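Long-range contacts in alcohol dehydrogenase (Aeropyrum pernix, PDB 1H2B), which binds zinc and NAD and probably oxidises alcohols to aldehydes or ketones: residues Tyr24-Leu28 against Leu60-His66; Ala18-Tyr24 against Pro71-Leu77; Ala180-Tyr185 against Asn256-Asp260. All coordinates share one frame; numbering follows the deposited sequence.

Contacts 1 and 2 adjoin on one side of the chain's centre, their own centres about 9 Å apart, and share Tyr24; contact 1 is nested along the chain inside the loop that contact 2 closes. Contact 3 lies on the opposite side, with its centre about 33 Å from that of contact 1, in the nucleotide-binding part. Contact 1 is the most exposed: a loop meets a helix end through one backbone bond and the ring of Tyr24. None of the touching residues of contacts 2 and 3 is exposed. Contact 2 relies on antiparallel strand bonds flanked by leucines and prolines. In contact 3 a helix end meets a parallel sheet, apolar at Ala180, Val257 and Met259, watery and polar at Thr183, Tyr185 and Asn256.

Contact 1 of 3, residues Tyr24-Leu28 against Leu60-His66; sequences YNKPL and LVQGMWH. With OCA (octanoic acid (caprylic acid)), chain H.
Tyr24 lies along the last turn of helix 55-61, with the edge of its ring turned to the helix carbonyls. Its CD2 is 3.3 Å from Leu60 O, and Val61 O also approaches near the ring plane, where the slightly positive C-H hydrogens of an aromatic ring suit an oxygen. CG stands anti to the carbonyl carbon (chi1 -61°), which carries the ring past Gly63, whose CA is 3.5 Å from CD2. Gly63 has positive phi and ends the helix in a Schellman motif; a CB here would be jammed against the carbonyl oxygen of Gln62 and would press close to the Tyr24 ring, so glycine suits the place. Farther out, Tyr24 CE1 sits over one face of the His66 imidazole, 3.8 Å from CG and toward the rim, the two planes inclined at 33°. The one hydrogen bond across the contact runs from Asn25 N to Val61 O, 2.7 Å and nearly straight at 166°, the donor tilted out of the carbonyl plane. Asn25 has positive phi, a conformation that asparagine tolerates well, and its OD1 rests 3.5 Å from Gln62 CA. The two branches of Val61 divide the remaining contacts: CG1 meets the carbonyl of Lys26, while CG2 touches Leu28 CD2 at 3.8 Å. Trp65 turns its indole away from the loop and brings CH2 to 3.8 Å from C4 of octanoic acid, an apolar ring beside the acyl chain. The loop joins strands 17-21 and 29-32; Leu28 packs on helix 339-347, and Trp65 on Thr56 of helix 55-61 and Ile295 of a second subunit.

Contact 2 of 3, residues Ala18-Tyr24 against Pro71-Leu77; sequences AARLHEY and PKLPYTL
Pro71 comes up to Tyr24, its CG 3.7 Å from the phenol OH. Leu73 then splits its branches: CD1 packs against Tyr24 CE1 at 3.8 Å, whereas CD2 reaches Leu21 CD2, so one branched side chain joins two apolar partners. A cis peptide bond precedes Pro74, whose CB lies 3.5 Å from the centroid of the His22 ring, only 7° off the normal, a CH-pi contact over the face; proline suits the place by offering a compact apolar ring to the imidazole. The same imidazole is held at NE2 by Glu31. Tyr75 makes the hydrogen-bonded antiparallel pair with Leu21: Leu21 N gives to Tyr75 O at 2.9 Å, and the return bond is longer. A water joins its hydroxyl to that of Tyr24. Thr76 faces Arg20 in the non-hydrogen-bonded pair; its OG1 accepts a hydrogen bond from Arg20 NE, 2.9 Å away and 18° out of the guanidinium plane, while Arg20 NH2 forms a salt bridge with Asp134. Leu77 N continues the pairing to Ala19 O, and its CD2 covers Leu21 CB. Strand 75-76 pairs antiparallel with 17-21, the middle strand of a small three-stranded sheet, consistent with the GroES-like catalytic domain of zinc alcohol dehydrogenases.

Contact 3 of 3, residues Ala180-Tyr185 against Asn256-Asp260; sequences AARTLY and NVAMD
Ala180, in the last turn of helix 166-181, packs on strand 255-260 of the parallel sheet of the Rossmann fold that carries NAD. Its methyl suits close approach of helix to sheet: CB is 3.9 Å from Val257 CG1 and 4.1 Å from Met259 SD. The chain then leaves the helix through a type I turn, Ala181 to Leu184. Thr183 OG1, between backbone N and carbonyl carbon (chi1 57°), touches Val257 CG2 and is hydrogen-bonded to a water that donates to Asn256 O; its direct protein partner is Arg280. Leu184 crosses Val257 at about a right angle, CD2 lying 3.8 Å from Val257 CG2 and also against Asn256 CB, an apolar patch next to the polar group formed by Thr183 and Asn256. Tyr185 reaches across to Asn256, whose amide is turned 85° from the phenol ring. Replacing Tyr185 with an alanine would probably leave Asn256 ND2 without its phenolic acceptor and open a gap beside the amide, although OD1 would still be bonded to Tyr189 N. A second water accepts from ND2 and donates to Thr183 O, so the amide nitrogen has two partners. The bond from Asn256 ND2 to Tyr185 OH is weak, 3.0 Å long and bent to 133° at the hydrogen.

Contact 1 of 3, residues Tyr24-Leu28 against Leu60-His66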
loop_
_atom_site.group_PDB
_atom_site.type_symbol
_atom_site.label_atom_id
_atom_site.label_comp_id
_atom_site.label_asym_id
_atom_site.label_seq_id
_atom_site.Cartn_x
_atom_site.Cartn_y
_atom_site.Cartn_z
ATOM N N TYR B 24 -41.764 -0.938 -14.829
ATOM C CA TYR B 24 -40.785 0.123 -15.067
ATOM C C TYR B 24 -41.437 1.356 -15.670
ATOM O O TYR B 24 -42.447 1.243 -16.383
ATOM C CB TYR B 24 -39.646 -0.394 -15.935
ATOM C CG TYR B 24 -38.901 -1.529 -15.272
ATOM C CD1 TYR B 24 -38.942 -2.824 -15.769
ATOM C CD2 TYR B 24 -38.171 -1.306 -14.094
ATOM C CE1 TYR B 24 -38.257 -3.871 -15.136
ATOM C CE2 TYR B 24 -37.507 -2.320 -13.471
ATOM C CZ TYR B 24 -37.534 -3.600 -13.964
ATOM O OH TYR B 24 -36.851 -4.603 -13.322
ATOM N N ASN B 25 -40.866 2.521 -15.347
ATOM C CA ASN B 25 -41.353 3.818 -15.812
ATOM C C ASN B 25 -42.773 4.181 -15.421
ATOM O O ASN B 25 -43.463 4.927 -16.124
ATOM C CB ASN B 25 -41.089 3.947 -17.310
ATOM C CG ASN B 25 -39.623 4.051 -17.603
ATOM O OD1 ASN B 25 -38.935 4.931 -17.056
ATOM N ND2 ASN B 25 -39.114 3.150 -18.436
ATOM N N LYS B 26 -43.176 3.681 -14.251
ATOM C CA LYS B 26 -44.455 4.005 -13.635
ATOM C C LYS B 26 -44.234 4.260 -12.141
ATOM O O LYS B 26 -43.201 3.826 -11.598
ATOM C CB LYS B 26 -45.435 2.854 -13.885
ATOM C CG LYS B 26 -46.359 3.114 -15.090
ATOM C CD LYS B 26 -46.531 1.872 -15.962
ATOM C CE LYS B 26 -46.958 2.235 -17.396
ATOM N NZ LYS B 26 -48.126 3.172 -17.460
ATOM N N PRO B 27 -45.158 4.950 -11.471
ATOM C CA PRO B 27 -45.050 5.167 -10.020
ATOM C C PRO B 27 -44.990 3.815 -9.285
ATOM O O PRO B 27 -45.564 2.817 -9.752
ATOM C CB PRO B 27 -46.351 5.896 -9.677
ATOM C CG PRO B 27 -46.789 6.489 -10.964
ATOM C CD PRO B 27 -46.383 5.567 -12.024
ATOM N N LEU B 28 -44.296 3.774 -8.152
ATOM C CA LEU B 28 -44.380 2.571 -7.318
ATOM C C LEU B 28 -45.806 2.435 -6.789
ATOM O O LEU B 28 -46.533 3.435 -6.632
ATOM C CB LEU B 28 -43.399 2.644 -6.138
ATOM C CG LEU B 28 -41.953 2.816 -6.604
ATOM C CD1 LEU B 28 -41.082 3.164 -5.350
ATOM C CD2 LEU B 28 -41.399 1.602 -7.356
ATOM N N LEU B 60 -33.673 2.409 -10.806
ATOM C CA LEU B 60 -34.400 1.140 -10.753
ATOM C C LEU B 60 -35.744 1.272 -11.458
ATOM O O LEU B 60 -36.071 0.435 -12.302
ATOM C CB LEU B 60 -34.633 0.711 -9.294
ATOM C CG LEU B 60 -33.384 0.010 -8.710
ATOM C CD1 LEU B 60 -33.512 -0.039 -7.199
ATOM C CD2 LEU B 60 -33.088 -1.358 -9.279
ATOM N N VAL B 61 -36.491 2.301 -11.091
ATOM C CA VAL B 61 -37.814 2.520 -11.687
ATOM C C VAL B 61 -37.670 2.713 -13.214
ATOM O O VAL B 61 -38.507 2.216 -14.002
ATOM C CB VAL B 61 -38.530 3.687 -11.032
ATOM C CG1 VAL B 61 -39.825 4.032 -11.796
ATOM C CG2 VAL B 61 -38.903 3.328 -9.610
ATOM N N GLN B 62 -36.590 3.382 -13.634
ATOM C CA GLN B 62 -36.323 3.569 -15.082
ATOM C C GLN B 62 -35.947 2.282 -15.845
ATOM O O GLN B 62 -35.906 2.270 -17.087
ATOM C CB GLN B 62 -35.238 4.631 -15.307
ATOM C CG GLN B 62 -35.725 6.057 -15.332
ATOM C CD GLN B 62 -34.629 7.046 -14.937
ATOM O OE1 GLN B 62 -33.448 6.824 -15.239
ATOM N NE2 GLN B 62 -35.010 8.123 -14.246
ATOM N N GLY B 63 -35.680 1.201 -15.118
ATOM C CA GLY B 63 -35.303 -0.068 -15.698
ATOM C C GLY B 63 -33.828 -0.285 -15.978
ATOM O O GLY B 63 -33.456 -1.258 -16.622
ATOM N N MET B 64 -32.971 0.585 -15.436
ATOM C CA MET B 64 -31.537 0.521 -15.705
ATOM C C MET B 64 -30.851 -0.777 -15.242
ATOM O O MET B 64 -29.811 -1.194 -15.795
ATOM C CB MET B 64 -30.860 1.762 -15.104
ATOM C CG MET B 64 -29.535 2.135 -15.731
ATOM S SD MET B 64 -28.664 3.407 -14.849
ATOM C CE MET B 64 -29.451 4.888 -15.485
ATOM N N TRP B 65 -31.428 -1.422 -14.229
ATOM C CA TRP B 65 -30.829 -2.604 -13.621
ATOM C C TRP B 65 -31.453 -3.932 -14.058
ATOM O O TRP B 65 -30.959 -4.998 -13.677
ATOM C CB TRP B 65 -30.894 -2.517 -12.104
ATOM C CG TRP B 65 -29.912 -1.562 -11.514
ATOM C CD1 TRP B 65 -30.169 -0.296 -11.097
ATOM C CD2 TRP B 65 -28.523 -1.788 -11.291
ATOM N NE1 TRP B 65 -29.032 0.284 -10.591
ATOM C CE2 TRP B 65 -28.002 -0.617 -10.699
ATOM C CE3 TRP B 65 -27.667 -2.869 -11.506
ATOM C CZ2 TRP B 65 -26.672 -0.484 -10.334
ATOM C CZ3 TRP B 65 -26.319 -2.744 -11.124
ATOM C CH2 TRP B 65 -25.846 -1.551 -10.545
ATOM N N HIS B 66 -32.525 -3.851 -14.844
ATOM C CA HIS B 66 -33.251 -5.031 -15.326
ATOM C C HIS B 66 -32.291 -6.029 -15.999
ATOM O O HIS B 66 -32.115 -7.163 -15.524
ATOM C CB HIS B 66 -34.371 -4.584 -16.277
ATOM C CG HIS B 66 -35.296 -5.685 -16.716
ATOM N ND1 HIS B 66 -35.383 -6.904 -16.073
ATOM C CD2 HIS B 66 -36.184 -5.738 -17.739
ATOM C CE1 HIS B 66 -36.271 -7.663 -16.690
ATOM N NE2 HIS B 66 -36.778 -6.978 -17.698
HETATM C C1 OCA H . -26.754 1.457 -4.600
HETATM C C2 OCA H . -26.248 0.785 -5.885
HETATM C C3 OCA H . -25.672 -0.609 -5.584
HETATM C C4 OCA H . -25.499 -1.505 -6.800
HETATM C C5 OCA H . -25.097 -2.906 -6.339
HETATM C C6 OCA H . -24.689 -3.784 -7.520
HETATM C C7 OCA H . -24.176 -5.160 -7.110
HETATM C C8 OCA H . -23.806 -5.945 -8.355
HETATM O O1 OCA H . -27.423 2.525 -4.666
HETATM O O2 OCA H . -26.477 0.968 -3.485
#

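Contact 2 of 3, residues Ala18-Tyr24 against Pro71-Leu77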
loop_
_atom_site.group_PDB
_atom_site.type_symbol
_atom_site.label_atom_id
_atom_site.label_comp_id
_atom_site.label_asym_id
_atom_site.label_seq_id
_atom_site.Cartn_x
_atom_site.Cartn_y
_atom_site.Cartn_z
ATOM N N ALA B 18 -46.336 -1.700 1.798
ATOM C CA ALA B 18 -45.030 -1.629 1.118
ATOM C C ALA B 18 -45.099 -0.815 -0.187
ATOM O O ALA B 18 -46.129 -0.779 -0.831
ATOM C CB ALA B 18 -44.531 -3.035 0.822
ATOM N N ALA B 19 -43.982 -0.213 -0.600
ATOM C CA ALA B 19 -43.909 0.473 -1.903
ATOM C C ALA B 19 -43.198 -0.432 -2.893
ATOM O O ALA B 19 -42.001 -0.759 -2.720
ATOM C CB ALA B 19 -43.177 1.808 -1.754
ATOM N N ARG B 20 -43.928 -0.890 -3.922
ATOM C CA ARG B 20 -43.418 -1.949 -4.793
ATOM C C ARG B 20 -43.377 -1.589 -6.244
ATOM O O ARG B 20 -44.271 -0.907 -6.747
ATOM C CB ARG B 20 -44.208 -3.232 -4.623
ATOM C CG ARG B 20 -44.512 -3.533 -3.166
ATOM C CD ARG B 20 -45.048 -4.912 -2.989
ATOM N NE ARG B 20 -43.985 -5.904 -2.847
ATOM C CZ ARG B 20 -44.135 -7.195 -3.090
ATOM N NH1 ARG B 20 -45.310 -7.689 -3.520
ATOM N NH2 ARG B 20 -43.119 -8.000 -2.904
ATOM N N LEU B 21 -42.316 -2.045 -6.891
ATOM C CA LEU B 21 -42.121 -1.893 -8.320
ATOM C C LEU B 21 -42.816 -3.057 -9.018
ATOM O O LEU B 21 -42.395 -4.194 -8.869
ATOM C CB LEU B 21 -40.618 -1.906 -8.656
ATOM C CG LEU B 21 -40.168 -1.510 -10.062
ATOM C CD1 LEU B 21 -38.677 -1.267 -10.016
ATOM C CD2 LEU B 21 -40.472 -2.567 -11.118
ATOM N N HIS B 22 -43.876 -2.750 -9.773
ATOM C CA HIS B 22 -44.552 -3.731 -10.638
ATOM C C HIS B 22 -44.193 -3.557 -12.097
ATOM O O HIS B 22 -44.078 -4.531 -12.822
ATOM C CB HIS B 22 -46.071 -3.609 -10.536
ATOM C CG HIS B 22 -46.641 -4.127 -9.257
ATOM N ND1 HIS B 22 -47.330 -5.317 -9.178
ATOM C CD2 HIS B 22 -46.633 -3.610 -8.004
ATOM C CE1 HIS B 22 -47.737 -5.504 -7.936
ATOM N NE2 HIS B 22 -47.323 -4.486 -7.202
ATOM N N GLU B 23 -44.036 -2.308 -12.519
ATOM C CA GLU B 23 -43.706 -1.992 -13.894
ATOM C C GLU B 23 -42.728 -0.835 -13.925
ATOM O O GLU B 23 -42.900 0.142 -13.186
ATOM C CB GLU B 23 -44.962 -1.568 -14.678
ATOM C CG GLU B 23 -46.230 -2.348 -14.375
ATOM C CD GLU B 23 -47.490 -1.611 -14.796
ATOM O OE1 GLU B 23 -48.320 -1.279 -13.915
ATOM O OE2 GLU B 23 -47.652 -1.375 -16.014
ATOM N N TYR B 24 -41.764 -0.938 -14.829
ATOM C CA TYR B 24 -40.785 0.123 -15.067
ATOM C C TYR B 24 -41.437 1.356 -15.670
ATOM O O TYR B 24 -42.447 1.243 -16.383
ATOM C CB TYR B 24 -39.646 -0.394 -15.935
ATOM C CG TYR B 24 -38.901 -1.529 -15.272
ATOM C CD1 TYR B 24 -38.942 -2.824 -15.769
ATOM C CD2 TYR B 24 -38.171 -1.306 -14.094
ATOM C CE1 TYR B 24 -38.257 -3.871 -15.136
ATOM C CE2 TYR B 24 -37.507 -2.320 -13.471
ATOM C CZ TYR B 24 -37.534 -3.600 -13.964
ATOM O OH TYR B 24 -36.851 -4.603 -13.322
ATOM N N PRO B 71 -34.526 -9.083 -11.817
ATOM C CA PRO B 71 -35.288 -9.411 -10.607
ATOM C C PRO B 71 -36.700 -9.831 -10.955
ATOM O O PRO B 71 -37.231 -9.419 -11.991
ATOM C CB PRO B 71 -35.345 -8.074 -9.858
ATOM C CG PRO B 71 -35.350 -7.040 -10.962
ATOM C CD PRO B 71 -34.462 -7.619 -12.039
ATOM N N LYS B 72 -37.311 -10.625 -10.086
ATOM C CA LYS B 72 -38.715 -10.969 -10.255
ATOM C C LYS B 72 -39.584 -9.807 -9.787
ATOM O O LYS B 72 -39.400 -9.297 -8.681
ATOM C CB LYS B 72 -39.038 -12.252 -9.479
ATOM C CG LYS B 72 -40.498 -12.700 -9.541
ATOM C CD LYS B 72 -40.711 -13.980 -8.723
ATOM C CE LYS B 72 -41.328 -13.684 -7.350
ATOM N NZ LYS B 72 -40.386 -13.900 -6.207
ATOM N N LEU B 73 -40.508 -9.380 -10.647
ATOM C CA LEU B 73 -41.485 -8.336 -10.320
ATOM C C LEU B 73 -42.803 -8.968 -9.866
ATOM O O LEU B 73 -43.154 -10.055 -10.358
ATOM C CB LEU B 73 -41.730 -7.421 -11.528
ATOM C CG LEU B 73 -40.499 -6.855 -12.228
ATOM C CD1 LEU B 73 -40.897 -5.803 -13.246
ATOM C CD2 LEU B 73 -39.573 -6.250 -11.193
ATOM N N PRO B 74 -43.525 -8.345 -8.925
ATOM C CA PRO B 74 -43.095 -7.146 -8.179
ATOM C C PRO B 74 -42.156 -7.396 -7.001
ATOM O O PRO B 74 -42.075 -8.511 -6.467
ATOM C CB PRO B 74 -44.414 -6.612 -7.622
ATOM C CG PRO B 74 -45.247 -7.842 -7.433
ATOM C CD PRO B 74 -44.899 -8.746 -8.554
ATOM N N TYR B 75 -41.461 -6.327 -6.597
ATOM C CA TYR B 75 -40.682 -6.337 -5.358
ATOM C C TYR B 75 -40.629 -4.970 -4.722
ATOM O O TYR B 75 -40.800 -3.935 -5.376
ATOM C CB TYR B 75 -39.270 -6.881 -5.560
ATOM C CG TYR B 75 -38.296 -6.039 -6.369
ATOM C CD1 TYR B 75 -37.219 -5.393 -5.752
ATOM C CD2 TYR B 75 -38.414 -5.942 -7.755
ATOM C CE1 TYR B 75 -36.282 -4.668 -6.507
ATOM C CE2 TYR B 75 -37.502 -5.228 -8.500
ATOM C CZ TYR B 75 -36.436 -4.587 -7.877
ATOM O OH TYR B 75 -35.528 -3.900 -8.661
ATOM N N THR B 76 -40.385 -4.977 -3.415
ATOM C CA THR B 76 -40.389 -3.772 -2.625
ATOM C C THR B 76 -39.005 -3.123 -2.694
ATOM O O THR B 76 -37.986 -3.802 -2.550
ATOM C CB THR B 76 -40.653 -4.178 -1.190
ATOM O OG1 THR B 76 -41.968 -4.748 -1.136
ATOM C CG2 THR B 76 -40.717 -2.979 -0.258
ATOM N N LEU B 77 -38.996 -1.818 -2.943
ATOM C CA LEU B 77 -37.688 -1.137 -3.031
ATOM C C LEU B 77 -37.248 -0.715 -1.627
ATOM O O LEU B 77 -37.985 -0.870 -0.638
ATOM C CB LEU B 77 -37.761 0.086 -3.961
ATOM C CG LEU B 77 -38.000 -0.135 -5.461
ATOM C CD1 LEU B 77 -37.410 1.051 -6.296
ATOM C CD2 LEU B 77 -37.687 -1.482 -6.040
HETATM O O HOH W 1 -34.978 -3.638 -11.582
#

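Contact 3 of 3, residues Ala180-Tyr185 against Asn256-Asp260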
loop_
_atom_site.group_PDB
_atom_site.type_symbol
_atom_site.label_atom_id
_atom_site.label_comp_id
_atom_site.label_asym_id
_atom_site.label_seq_id
_atom_site.Cartn_x
_atom_site.Cartn_y
_atom_site.Cartn_z
ATOM N N ALA B 180 -9.741 7.719 -2.237
ATOM C CA ALA B 180 -9.176 9.033 -2.535
ATOM C C ALA B 180 -7.987 9.336 -1.642
ATOM O O ALA B 180 -6.991 9.888 -2.134
ATOM C CB ALA B 180 -10.245 10.123 -2.376
ATOM N N ALA B 181 -8.123 9.051 -0.348
ATOM C CA ALA B 181 -7.167 9.484 0.674
ATOM C C ALA B 181 -5.780 8.909 0.389
ATOM O O ALA B 181 -4.754 9.537 0.728
ATOM C CB ALA B 181 -7.608 9.087 1.980
ATOM N N ARG B 182 -5.744 7.779 -0.316
ATOM C CA ARG B 182 -4.467 7.065 -0.528
ATOM C C ARG B 182 -3.415 7.902 -1.273
ATOM O O ARG B 182 -2.182 7.621 -1.185
ATOM C CB ARG B 182 -4.741 5.775 -1.322
ATOM C CG ARG B 182 -5.375 4.721 -0.439
ATOM C CD ARG B 182 -6.211 3.714 -1.219
ATOM N NE ARG B 182 -5.453 3.092 -2.304
ATOM C CZ ARG B 182 -6.002 2.500 -3.364
ATOM N NH1 ARG B 182 -7.348 2.482 -3.492
ATOM N NH2 ARG B 182 -5.204 1.936 -4.301
ATOM N N THR B 183 -3.853 8.892 -2.037
ATOM C CA THR B 183 -2.932 9.740 -2.775
ATOM C C THR B 183 -3.126 11.249 -2.518
ATOM O O THR B 183 -2.693 12.089 -3.313
ATOM C CB THR B 183 -3.010 9.502 -4.275
ATOM O OG1 THR B 183 -4.358 9.711 -4.757
ATOM C CG2 THR B 183 -2.662 8.042 -4.636
ATOM N N LEU B 184 -3.845 11.582 -1.468
ATOM C CA LEU B 184 -4.071 12.995 -1.159
ATOM C C LEU B 184 -3.027 13.344 -0.091
ATOM O O LEU B 184 -2.469 12.452 0.541
ATOM C CB LEU B 184 -5.533 13.242 -0.692
ATOM C CG LEU B 184 -6.473 13.193 -1.909
ATOM C CD1 LEU B 184 -7.937 13.245 -1.402
ATOM C CD2 LEU B 184 -6.235 14.314 -2.966
ATOM N N TYR B 185 -2.687 14.615 -0.028
ATOM C CA TYR B 185 -1.624 15.082 0.882
ATOM C C TYR B 185 -1.894 16.566 1.049
ATOM O O TYR B 185 -2.680 17.121 0.273
ATOM C CB TYR B 185 -0.279 14.830 0.231
ATOM C CG TYR B 185 -0.146 15.403 -1.163
ATOM C CD1 TYR B 185 0.181 16.730 -1.372
ATOM C CD2 TYR B 185 -0.321 14.581 -2.292
ATOM C CE1 TYR B 185 0.303 17.255 -2.662
ATOM C CE2 TYR B 185 -0.194 15.086 -3.560
ATOM C CZ TYR B 185 0.125 16.426 -3.744
ATOM O OH TYR B 185 0.246 16.947 -5.009
ATOM N N ASN B 256 -5.734 16.345 -7.995
ATOM C CA ASN B 256 -5.120 15.056 -7.702
ATOM C C ASN B 256 -6.144 13.923 -7.714
ATOM O O ASN B 256 -5.837 12.771 -8.103
ATOM C CB ASN B 256 -4.442 15.136 -6.340
ATOM C CG ASN B 256 -3.387 16.218 -6.303
ATOM O OD1 ASN B 256 -3.660 17.405 -6.221
ATOM N ND2 ASN B 256 -2.134 15.780 -6.424
ATOM N N VAL B 257 -7.356 14.213 -7.242
ATOM C CA VAL B 257 -8.448 13.219 -7.248
ATOM C C VAL B 257 -9.732 13.964 -7.623
ATOM O O VAL B 257 -9.963 15.070 -7.145
ATOM C CB VAL B 257 -8.677 12.596 -5.883
ATOM C CG1 VAL B 257 -9.905 11.667 -5.924
ATOM C CG2 VAL B 257 -7.455 11.744 -5.438
ATOM N N ALA B 258 -10.499 13.380 -8.554
ATOM C CA ALA B 258 -11.878 13.845 -8.780
ATOM C C ALA B 258 -12.800 12.707 -8.423
ATOM O O ALA B 258 -12.439 11.548 -8.613
ATOM C CB ALA B 258 -12.084 14.234 -10.235
ATOM N N MET B 259 -13.986 13.031 -7.897
ATOM C CA MET B 259 -14.927 12.009 -7.427
ATOM C C MET B 259 -16.262 12.323 -8.056
ATOM O O MET B 259 -16.810 13.376 -7.801
ATOM C CB MET B 259 -15.029 12.059 -5.887
ATOM C CG MET B 259 -13.631 11.893 -5.205
ATOM S SD MET B 259 -13.826 11.778 -3.458
ATOM C CE MET B 259 -14.386 10.095 -3.273
ATOM N N ASP B 260 -16.773 11.421 -8.912
ATOM C CA ASP B 260 -18.047 11.702 -9.572
ATOM C C ASP B 260 -19.164 11.039 -8.780
ATOM O O ASP B 260 -19.291 9.800 -8.814
ATOM C CB ASP B 260 -18.008 11.132 -10.991
ATOM C CG ASP B 260 -19.255 11.463 -11.764
ATOM O OD1 ASP B 260 -20.243 11.892 -11.139
ATOM O OD2 ASP B 260 -19.301 11.336 -13.004
HETATM O O HOH W 2 -3.871 11.187 -7.103
HETATM O O HOH W 3 -1.796 12.899 -6.097
#